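Local atomic coordinates of glycoside Hydrolase (Bacteroides uniformis, PDB entry 5T99), a protein that probably hydrolyses beta-galactosidic bonds of agarose-derived sugars as a family 2 glycoside hydrolase, its pocket holding the inhibitor galacto-isofagomine in this crystal. Residues 82-96 with 143-157. Sequence-based numbering, arbitrary orientation.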
ATOM      1  N   PHE A  82       6.330   5.835  18.873  1.00 74.08           N
ATOM      2  CA  PHE A  82       6.004   4.481  18.384  1.00 67.03           C
ATOM      3  C   PHE A  82       6.720   3.346  19.135  1.00 60.58           C
ATOM      4  O   PHE A  82       6.648   2.190  18.721  1.00 58.95           O
ATOM      5  CB  PHE A  82       6.330   4.390  16.884  1.00 67.05           C
ATOM      6  CG  PHE A  82       7.791   4.594  16.556  1.00 68.85           C
ATOM      7  CD1 PHE A  82       8.663   3.507  16.479  1.00 68.66           C
ATOM      8  CD2 PHE A  82       8.294   5.875  16.317  1.00 69.43           C
ATOM      9  CE1 PHE A  82      10.007   3.694  16.176  1.00 69.37           C
ATOM     10  CE2 PHE A  82       9.635   6.066  16.014  1.00 71.38           C
ATOM     11  CZ  PHE A  82      10.494   4.974  15.941  1.00 71.59           C
ATOM     12  N   HIS A  83       7.389   3.667  20.240  1.00 55.68           N
ATOM     13  CA  HIS A  83       8.227   2.706  20.962  1.00 52.60           C
ATOM     14  C   HIS A  83       7.705   2.545  22.381  1.00 45.55           C
ATOM     15  O   HIS A  83       6.848   3.310  22.825  1.00 45.07           O
ATOM     16  CB  HIS A  83       9.700   3.144  20.967  1.00 53.96           C
ATOM     17  CG  HIS A  83       9.951   4.433  21.684  1.00 58.42           C
ATOM     18  ND1 HIS A  83      10.447   4.482  22.970  1.00 60.05           N
ATOM     19  CD2 HIS A  83       9.767   5.719  21.300  1.00 60.13           C
ATOM     20  CE1 HIS A  83      10.561   5.745  23.346  1.00 61.89           C
ATOM     21  NE2 HIS A  83      10.150   6.515  22.353  1.00 61.95           N
ATOM     22  N   GLY A  84       8.235   1.544  23.075  1.00 39.48           N
ATOM     23  CA  GLY A  84       7.830   1.222  24.435  1.00 37.10           C
ATOM     24  C   GLY A  84       7.374  -0.217  24.491  1.00 35.37           C
ATOM     25  O   GLY A  84       7.848  -1.056  23.726  1.00 38.24           O
ATOM     26  N   THR A  85       6.451  -0.498  25.398  1.00 32.05           N
ATOM     27  CA  THR A  85       5.962  -1.843  25.635  1.00 30.37           C
ATOM     28  C   THR A  85       4.445  -1.824  25.523  1.00 29.30           C
ATOM     29  O   THR A  85       3.798  -0.856  25.954  1.00 29.80           O
ATOM     30  CB  THR A  85       6.395  -2.340  27.019  1.00 30.53           C
ATOM     31  OG1 THR A  85       7.824  -2.340  27.081  1.00 31.56           O
ATOM     32  CG2 THR A  85       5.874  -3.748  27.305  1.00 30.49           C
ATOM     33  N   GLY A  86       3.895  -2.871  24.908  1.00 27.21           N
ATOM     34  CA  GLY A  86       2.450  -3.057  24.779  1.00 25.37           C
ATOM     35  C   GLY A  86       2.134  -4.520  24.958  1.00 24.80           C
ATOM     36  O   GLY A  86       2.842  -5.382  24.424  1.00 24.63           O
ATOM     37  N   TRP A  87       1.077  -4.801  25.716  1.00 24.16           N
ATOM     38  CA  TRP A  87       0.674  -6.159  26.021  1.00 24.16           C
ATOM     39  C   TRP A  87      -0.718  -6.407  25.476  1.00 23.58           C
ATOM     40  O   TRP A  87      -1.587  -5.536  25.578  1.00 22.60           O
ATOM     41  CB  TRP A  87       0.656  -6.394  27.532  1.00 25.18           C
ATOM     42  CG  TRP A  87       1.974  -6.774  28.153  1.00 25.37           C
ATOM     43  CD1 TRP A  87       2.914  -5.930  28.679  1.00 25.64           C
ATOM     44  CD2 TRP A  87       2.475  -8.094  28.344  1.00 25.18           C
ATOM     45  NE1 TRP A  87       3.978  -6.649  29.178  1.00 25.09           N
ATOM     46  CE2 TRP A  87       3.730  -7.979  28.994  1.00 24.46           C
ATOM     47  CE3 TRP A  87       1.994  -9.368  28.020  1.00 25.70           C
ATOM     48  CZ2 TRP A  87       4.504  -9.079  29.324  1.00 24.49           C
ATOM     49  CZ3 TRP A  87       2.767 -10.476  28.362  1.00 25.80           C
ATOM     50  CH2 TRP A  87       4.011 -10.319  29.010  1.00 25.62           C
ATOM     51  N   TYR A  88      -0.921  -7.600  24.907  1.00 22.85           N
ATOM     52  CA  TYR A  88      -2.252  -8.067  24.515  1.00 21.99           C
ATOM     53  C   TYR A  88      -2.521  -9.424  25.142  1.00 22.49           C
ATOM     54  O   TYR A  88      -1.641 -10.274  25.171  1.00 22.64           O
ATOM     55  CB  TYR A  88      -2.388  -8.200  23.007  1.00 20.83           C
ATOM     56  CG  TYR A  88      -2.242  -6.929  22.210  1.00 19.93           C
ATOM     57  CD1 TYR A  88      -3.354  -6.292  21.670  1.00 19.79           C
ATOM     58  CD2 TYR A  88      -0.982  -6.390  21.945  1.00 19.59           C
ATOM     59  CE1 TYR A  88      -3.215  -5.138  20.905  1.00 19.56           C
ATOM     60  CE2 TYR A  88      -0.834  -5.237  21.186  1.00 19.03           C
ATOM     61  CZ  TYR A  88      -1.953  -4.626  20.672  1.00 18.85           C
ATOM     62  OH  TYR A  88      -1.812  -3.503  19.928  1.00 18.21           O
ATOM     63  N   ARG A  89      -3.745  -9.617  25.629  1.00 23.26           N
ATOM     64  CA  ARG A  89      -4.173 -10.893  26.191  1.00 23.85           C
ATOM     65  C   ARG A  89      -5.546 -11.222  25.659  1.00 23.82           C
ATOM     66  O   ARG A  89      -6.380 -10.339  25.541  1.00 23.69           O
ATOM     67  CB  ARG A  89      -4.259 -10.815  27.717  1.00 24.68           C
ATOM     68  CG  ARG A  89      -2.927 -10.829  28.450  1.00 25.58           C
ATOM     69  CD  ARG A  89      -3.149 -10.576  29.943  1.00 26.24           C
ATOM     70  NE  ARG A  89      -3.973 -11.616  30.581  1.00 26.34           N
ATOM     71  CZ  ARG A  89      -3.524 -12.746  31.133  1.00 26.73           C
ATOM     72  NH1 ARG A  89      -2.234 -13.066  31.139  1.00 27.69           N
ATOM     73  NH2 ARG A  89      -4.388 -13.588  31.682  1.00 27.56           N
ATOM     74  N   LYS A  90      -5.769 -12.489  25.337  1.00 25.10           N
ATOM     75  CA  LYS A  90      -7.090 -12.983  24.970  1.00 25.45           C
ATOM     76  C   LYS A  90      -7.348 -14.267  25.736  1.00 24.99           C
ATOM     77  O   LYS A  90      -6.495 -15.145  25.771  1.00 23.79           O
ATOM     78  CB  LYS A  90      -7.190 -13.233  23.466  1.00 26.43           C
ATOM     79  CG  LYS A  90      -8.532 -13.806  23.026  1.00 27.19           C
ATOM     80  CD  LYS A  90      -8.736 -13.732  21.521  1.00 28.38           C
ATOM     81  CE  LYS A  90     -10.051 -14.388  21.107  1.00 28.29           C
ATOM     82  NZ  LYS A  90     -10.340 -14.287  19.648  1.00 29.02           N
ATOM     83  N   THR A  91      -8.532 -14.359  26.340  1.00 25.72           N
ATOM     84  CA  THR A  91      -8.915 -15.486  27.187  1.00 26.80           C
ATOM     85  C   THR A  91     -10.073 -16.194  26.491  1.00 27.10           C
ATOM     86  O   THR A  91     -11.039 -15.538  26.099  1.00 28.49           O
ATOM     87  CB  THR A  91      -9.319 -15.000  28.605  1.00 26.82           C
ATOM     88  OG1 THR A  91      -8.237 -14.257  29.180  1.00 26.87           O
ATOM     89  CG2 THR A  91      -9.661 -16.157  29.534  1.00 26.57           C
ATOM     90  N   PHE A  92      -9.975 -17.513  26.330  1.00 26.93           N
ATOM     91  CA  PHE A  92     -10.945 -18.266  25.528  1.00 28.18           C
ATOM     92  C   PHE A  92     -11.087 -19.711  25.996  1.00 29.07           C
ATOM     93  O   PHE A  92     -10.114 -20.328  26.431  1.00 27.24           O
ATOM     94  CB  PHE A  92     -10.565 -18.224  24.027  1.00 27.79           C
ATOM     95  CG  PHE A  92      -9.214 -18.830  23.707  1.00 27.60           C
ATOM     96  CD1 PHE A  92      -9.111 -20.137  23.242  1.00 27.14           C
ATOM     97  CD2 PHE A  92      -8.042 -18.096  23.886  1.00 27.68           C
ATOM     98  CE1 PHE A  92      -7.871 -20.696  22.958  1.00 27.39           C
ATOM     99  CE2 PHE A  92      -6.800 -18.649  23.599  1.00 27.25           C
ATOM    100  CZ  PHE A  92      -6.714 -19.949  23.129  1.00 27.13           C
ATOM    101  N   ILE A  93     -12.312 -20.236  25.893  1.00 31.63           N
ATOM    102  CA  ILE A  93     -12.593 -21.645  26.181  1.00 32.84           C
ATOM    103  C   ILE A  93     -12.050 -22.498  25.033  1.00 32.08           C
ATOM    104  O   ILE A  93     -12.242 -22.171  23.861  1.00 31.60           O
ATOM    105  CB  ILE A  93     -14.113 -21.935  26.320  1.00 35.09           C
ATOM    106  CG1 ILE A  93     -14.748 -21.138  27.469  1.00 36.51           C
ATOM    107  CG2 ILE A  93     -14.377 -23.434  26.513  1.00 35.46           C
ATOM    108  CD1 ILE A  93     -14.361 -21.615  28.854  1.00 38.14           C
ATOM    109  N   GLY A  94     -11.382 -23.592  25.376  1.00 30.82           N
ATOM    110  CA  GLY A  94     -11.058 -24.618  24.400  1.00 31.48           C
ATOM    111  C   GLY A  94     -12.316 -25.295  23.893  1.00 31.55           C
ATOM    112  O   GLY A  94     -12.883 -26.168  24.552  1.00 31.75           O
ATOM    113  N   ASP A  95     -12.761 -24.872  22.719  1.00 33.15           N
ATOM    114  CA  ASP A  95     -13.945 -25.435  22.078  1.00 33.68           C
ATOM    115  C   ASP A  95     -13.824 -26.955  21.934  1.00 33.81           C
ATOM    116  O   ASP A  95     -12.735 -27.493  21.645  1.00 30.61           O
ATOM    117  CB  ASP A  95     -14.145 -24.786  20.711  1.00 35.18           C
ATOM    118  CG  ASP A  95     -15.581 -24.741  20.292  1.00 36.39           C
ATOM    119  OD1 ASP A  95     -16.236 -25.810  20.236  1.00 37.79           O
ATOM    120  OD2 ASP A  95     -16.040 -23.621  19.990  1.00 38.26           O
ATOM    121  N   ALA A  96     -14.950 -27.637  22.147  1.00 35.16           N
ATOM    122  CA  ALA A  96     -15.007 -29.107  22.103  1.00 36.44           C
ATOM    123  C   ALA A  96     -14.629 -29.658  20.724  1.00 36.02           C
ATOM    124  O   ALA A  96     -14.011 -30.711  20.629  1.00 35.32           O
ATOM    125  CB  ALA A  96     -16.394 -29.602  22.515  1.00 36.68           C
ATOM    126  N   ILE A 143      -8.971 -28.209  26.623  1.00 32.12           N
ATOM    127  CA  ILE A 143     -10.327 -28.356  26.096  1.00 33.22           C
ATOM    128  C   ILE A 143     -11.329 -28.219  27.246  1.00 33.63           C
ATOM    129  O   ILE A 143     -11.157 -28.841  28.293  1.00 33.88           O
ATOM    130  CB  ILE A 143     -10.534 -29.736  25.408  1.00 33.58           C
ATOM    131  CG1 ILE A 143      -9.512 -29.969  24.278  1.00 33.43           C
ATOM    132  CG2 ILE A 143     -11.958 -29.859  24.874  1.00 34.23           C
ATOM    133  CD1 ILE A 143      -9.526 -28.925  23.176  1.00 33.22           C
ATOM    134  N   GLY A 144     -12.357 -27.394  27.054  1.00 33.74           N
ATOM    135  CA  GLY A 144     -13.389 -27.183  28.063  1.00 35.10           C
ATOM    136  C   GLY A 144     -12.987 -26.358  29.282  1.00 37.27           C
ATOM    137  O   GLY A 144     -13.787 -26.214  30.201  1.00 37.94           O
ATOM    138  N   GLU A 145     -11.763 -25.822  29.291  1.00 37.65           N
ATOM    139  CA  GLU A 145     -11.270 -24.943  30.348  1.00 38.22           C
ATOM    140  C   GLU A 145     -10.816 -23.643  29.686  1.00 38.20           C
ATOM    141  O   GLU A 145     -10.796 -23.536  28.448  1.00 36.84           O
ATOM    142  CB  GLU A 145     -10.085 -25.579  31.080  1.00 40.83           C
ATOM    143  CG  GLU A 145     -10.393 -26.876  31.818  1.00 43.66           C
ATOM    144  CD  GLU A 145      -9.135 -27.579  32.329  1.00 45.82           C
ATOM    145  OE1 GLU A 145      -8.198 -26.901  32.817  1.00 45.90           O
ATOM    146  OE2 GLU A 145      -9.083 -28.826  32.247  1.00 47.61           O
ATOM    147  N   GLU A 146     -10.441 -22.663  30.507  1.00 36.86           N
ATOM    148  CA  GLU A 146      -9.980 -21.374  30.003  1.00 34.91           C
ATOM    149  C   GLU A 146      -8.534 -21.452  29.515  1.00 32.84           C
ATOM    150  O   GLU A 146      -7.731 -22.211  30.055  1.00 32.73           O
ATOM    151  CB  GLU A 146     -10.147 -20.287  31.067  1.00 35.60           C
ATOM    152  CG  GLU A 146     -11.602 -19.881  31.295  1.00 36.25           C
ATOM    153  CD  GLU A 146     -12.225 -19.142  30.114  1.00 37.70           C
ATOM    154  OE1 GLU A 146     -11.506 -18.770  29.163  1.00 38.81           O
ATOM    155  OE2 GLU A 146     -13.452 -18.923  30.129  1.00 37.42           O
ATOM    156  N   ASN A 147      -8.239 -20.678  28.470  1.00 30.43           N
ATOM    157  CA  ASN A 147      -6.900 -20.552  27.894  1.00 28.59           C
ATOM    158  C   ASN A 147      -6.569 -19.079  27.764  1.00 27.85           C
ATOM    159  O   ASN A 147      -7.462 -18.265  27.589  1.00 27.88           O
ATOM    160  CB  ASN A 147      -6.820 -21.188  26.501  1.00 27.99           C
ATOM    161  CG  ASN A 147      -7.083 -22.674  26.516  1.00 27.11           C
ATOM    162  OD1 ASN A 147      -6.151 -23.482  26.479  1.00 27.42           O
ATOM    163  ND2 ASN A 147      -8.350 -23.050  26.570  1.00 26.61           N
ATOM    164  N   VAL A 148      -5.283 -18.748  27.825  1.00 27.83           N
ATOM    165  CA  VAL A 148      -4.821 -17.363  27.775  1.00 27.33           C
ATOM    166  C   VAL A 148      -3.659 -17.232  26.790  1.00 26.82           C
ATOM    167  O   VAL A 148      -2.541 -17.714  27.038  1.00 26.49           O
ATOM    168  CB  VAL A 148      -4.398 -16.867  29.184  1.00 28.10           C
ATOM    169  CG1 VAL A 148      -3.805 -15.465  29.132  1.00 28.35           C
ATOM    170  CG2 VAL A 148      -5.589 -16.891  30.146  1.00 28.62           C
ATOM    171  N   LEU A 149      -3.939 -16.561  25.680  1.00 25.55           N
ATOM    172  CA  LEU A 149      -2.925 -16.180  24.723  1.00 25.57           C
ATOM    173  C   LEU A 149      -2.461 -14.766  25.062  1.00 25.45           C
ATOM    174  O   LEU A 149      -3.282 -13.838  25.098  1.00 23.82           O
ATOM    175  CB  LEU A 149      -3.497 -16.230  23.299  1.00 26.05           C
ATOM    176  CG  LEU A 149      -2.542 -15.932  22.141  1.00 25.03           C
ATOM    177  CD1 LEU A 149      -1.347 -16.866  22.179  1.00 24.61           C
ATOM    178  CD2 LEU A 149      -3.293 -16.031  20.820  1.00 25.36           C
ATOM    179  N   ALA A 150      -1.151 -14.618  25.302  1.00 24.83           N
ATOM    180  CA  ALA A 150      -0.537 -13.340  25.670  1.00 24.73           C
ATOM    181  C   ALA A 150       0.534 -12.961  24.665  1.00 23.36           C
ATOM    182  O   ALA A 150       1.367 -13.785  24.322  1.00 22.82           O
ATOM    183  CB  ALA A 150       0.081 -13.429  27.056  1.00 25.15           C
ATOM    184  N   VAL A 151       0.512 -11.709  24.221  1.00 22.42           N
ATOM    185  CA  VAL A 151       1.501 -11.179  23.291  1.00 22.43           C
ATOM    186  C   VAL A 151       2.101  -9.940  23.926  1.00 22.93           C
ATOM    187  O   VAL A 151       1.366  -9.044  24.358  1.00 23.61           O
ATOM    188  CB  VAL A 151       0.879 -10.813  21.919  1.00 21.90           C
ATOM    189  CG1 VAL A 151       1.913 -10.188  20.994  1.00 21.64           C
ATOM    190  CG2 VAL A 151       0.271 -12.046  21.260  1.00 22.27           C
ATOM    191  N   GLN A 152       3.429  -9.903  24.003  1.00 23.29           N
ATOM    192  CA  GLN A 152       4.158  -8.698  24.399  1.00 24.35           C
ATOM    193  C   GLN A 152       4.950  -8.174  23.203  1.00 24.72           C
ATOM    194  O   GLN A 152       5.727  -8.917  22.584  1.00 25.47           O
ATOM    195  CB  GLN A 152       5.116  -8.980  25.561  1.00 24.13           C
ATOM    196  CG  GLN A 152       5.847  -7.746  26.092  1.00 24.08           C
ATOM    197  CD  GLN A 152       7.187  -8.059  26.764  1.00 23.97           C
ATOM    198  OE1 GLN A 152       7.941  -8.930  26.330  1.00 23.30           O
ATOM    199  NE2 GLN A 152       7.497  -7.315  27.812  1.00 23.97           N
ATOM    200  N   LEU A 153       4.752  -6.896  22.902  1.00 23.81           N
ATOM    201  CA  LEU A 153       5.516  -6.199  21.894  1.00 24.29           C
ATOM    202  C   LEU A 153       6.447  -5.200  22.580  1.00 24.36           C
ATOM    203  O   LEU A 153       6.000  -4.434  23.430  1.00 24.15           O
ATOM    204  CB  LEU A 153       4.557  -5.471  20.952  1.00 24.22           C
ATOM    205  CG  LEU A 153       3.539  -6.374  20.246  1.00 24.74           C
ATOM    206  CD1 LEU A 153       2.548  -5.528  19.466  1.00 24.94           C
ATOM    207  CD2 LEU A 153       4.219  -7.371  19.328  1.00 24.51           C
ATOM    208  N   THR A 154       7.730  -5.201  22.219  1.00 24.62           N
ATOM    209  CA  THR A 154       8.685  -4.235  22.779  1.00 25.42           C
ATOM    210  C   THR A 154       9.368  -3.435  21.676  1.00 26.15           C
ATOM    211  O   THR A 154      10.591  -3.515  21.517  1.00 26.26           O
ATOM    212  CB  THR A 154       9.722  -4.904  23.726  1.00 25.27           C
ATOM    213  OG1 THR A 154      10.366  -6.001  23.073  1.00 25.61           O
ATOM    214  CG2 THR A 154       9.043  -5.415  24.993  1.00 25.28           C
ATOM    215  N   PRO A 155       8.582  -2.647  20.908  1.00 27.33           N
ATOM    216  CA  PRO A 155       9.198  -1.826  19.867  1.00 29.16           C
ATOM    217  C   PRO A 155      10.181  -0.814  20.452  1.00 31.26           C
ATOM    218  O   PRO A 155       9.887  -0.188  21.477  1.00 32.61           O
ATOM    219  CB  PRO A 155       8.008  -1.107  19.220  1.00 28.64           C
ATOM    220  CG  PRO A 155       6.938  -1.134  20.259  1.00 28.25           C
ATOM    221  CD  PRO A 155       7.124  -2.447  20.951  1.00 28.11           C
ATOM    222  N   ARG A 156      11.329  -0.672  19.793  1.00 32.76           N
ATOM    223  CA  ARG A 156      12.413   0.185  20.256  1.00 33.66           C
ATOM    224  C   ARG A 156      12.403   1.514  19.531  1.00 33.74           C
ATOM    225  O   ARG A 156      11.938   1.608  18.396  1.00 31.94           O
ATOM    226  CB  ARG A 156      13.754  -0.494  20.005  1.00 35.28           C
ATOM    227  CG  ARG A 156      13.913  -1.834  20.696  1.00 36.77           C
ATOM    228  CD  ARG A 156      15.332  -2.344  20.528  1.00 39.29           C
ATOM    229  NE  ARG A 156      15.488  -3.728  20.972  1.00 41.51           N
ATOM    230  CZ  ARG A 156      16.623  -4.426  20.903  1.00 43.31           C
ATOM    231  NH1 ARG A 156      17.730  -3.867  20.410  1.00 44.27           N
ATOM    232  NH2 ARG A 156      16.654  -5.688  21.335  1.00 43.05           N
ATOM    233  N   ASP A 157      12.939   2.543  20.182  1.00 35.50           N
ATOM    234  CA  ASP A 157      13.130   3.823  19.518  1.00 37.30           C
ATOM    235  C   ASP A 157      14.276   3.639  18.531  1.00 33.69           C
ATOM    236  O   ASP A 157      15.119   2.763  18.707  1.00 32.63           O
ATOM    237  CB  ASP A 157      13.411   4.973  20.516  1.00 40.87           C
ATOM    238  CG  ASP A 157      13.068   6.378  19.935  1.00 45.77           C
ATOM    239  OD1 ASP A 157      12.816   6.527  18.708  1.00 47.21           O
ATOM    240  OD2 ASP A 157      13.048   7.352  20.722  1.00 50.89           O
TER
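W87 lies back over Q152, and the indole takes the aliphatic part of the glutamine on one face. Q152 CB stands 3.6 Å from the centroid of the W87 six-membered ring, almost on its normal, while Q152 CG sits 3.6 Å from W87 CE2; the amide beyond is turned about 40° from the ring plane. With CG anti to the carbonyl carbon, the indole leans across to the neighbouring strand, where its CZ3 edge meets A150. A serine in place of W87 would probably leave Q152 CB and CG without their aromatic cover and A150 without its edge contact. Further along the same face of the sheet, V148 CG1 lies over one face of the R89 guanidinium, 3.4 Å from R89 CZ; that group is held by a salt bridge to D51 and by the carbonyls of A44 and A46. On the other side of the sheet, F92 uses the rotamer that puts CG between N and the carbonyl carbon (chi1 61°), laying its ring over N147 CB, 3.7 Å from the centroid, with L149 CB at the ring edge. N147 grips F92 O twice, from opposite faces of the carbonyl plane: through its backbone N, strongly bent, and through ND2 at 3.2 Å. N147 OD1 accepts hydrogen bonds from K142 N and N119 ND2. Beyond the strands, D157 CB sits over the H83 ring, 3.7 Å from its centroid, the carboxylate nearly parallel to the imidazole. Paired backbone bonds at G86, Y88, K90 and F92 join strands 86-93 and 146-153 as antiparallel central neighbours in a six-stranded sheet of the jelly-roll-like, sugar-binding beta-sandwich domain of family 2 glycoside hydrolases.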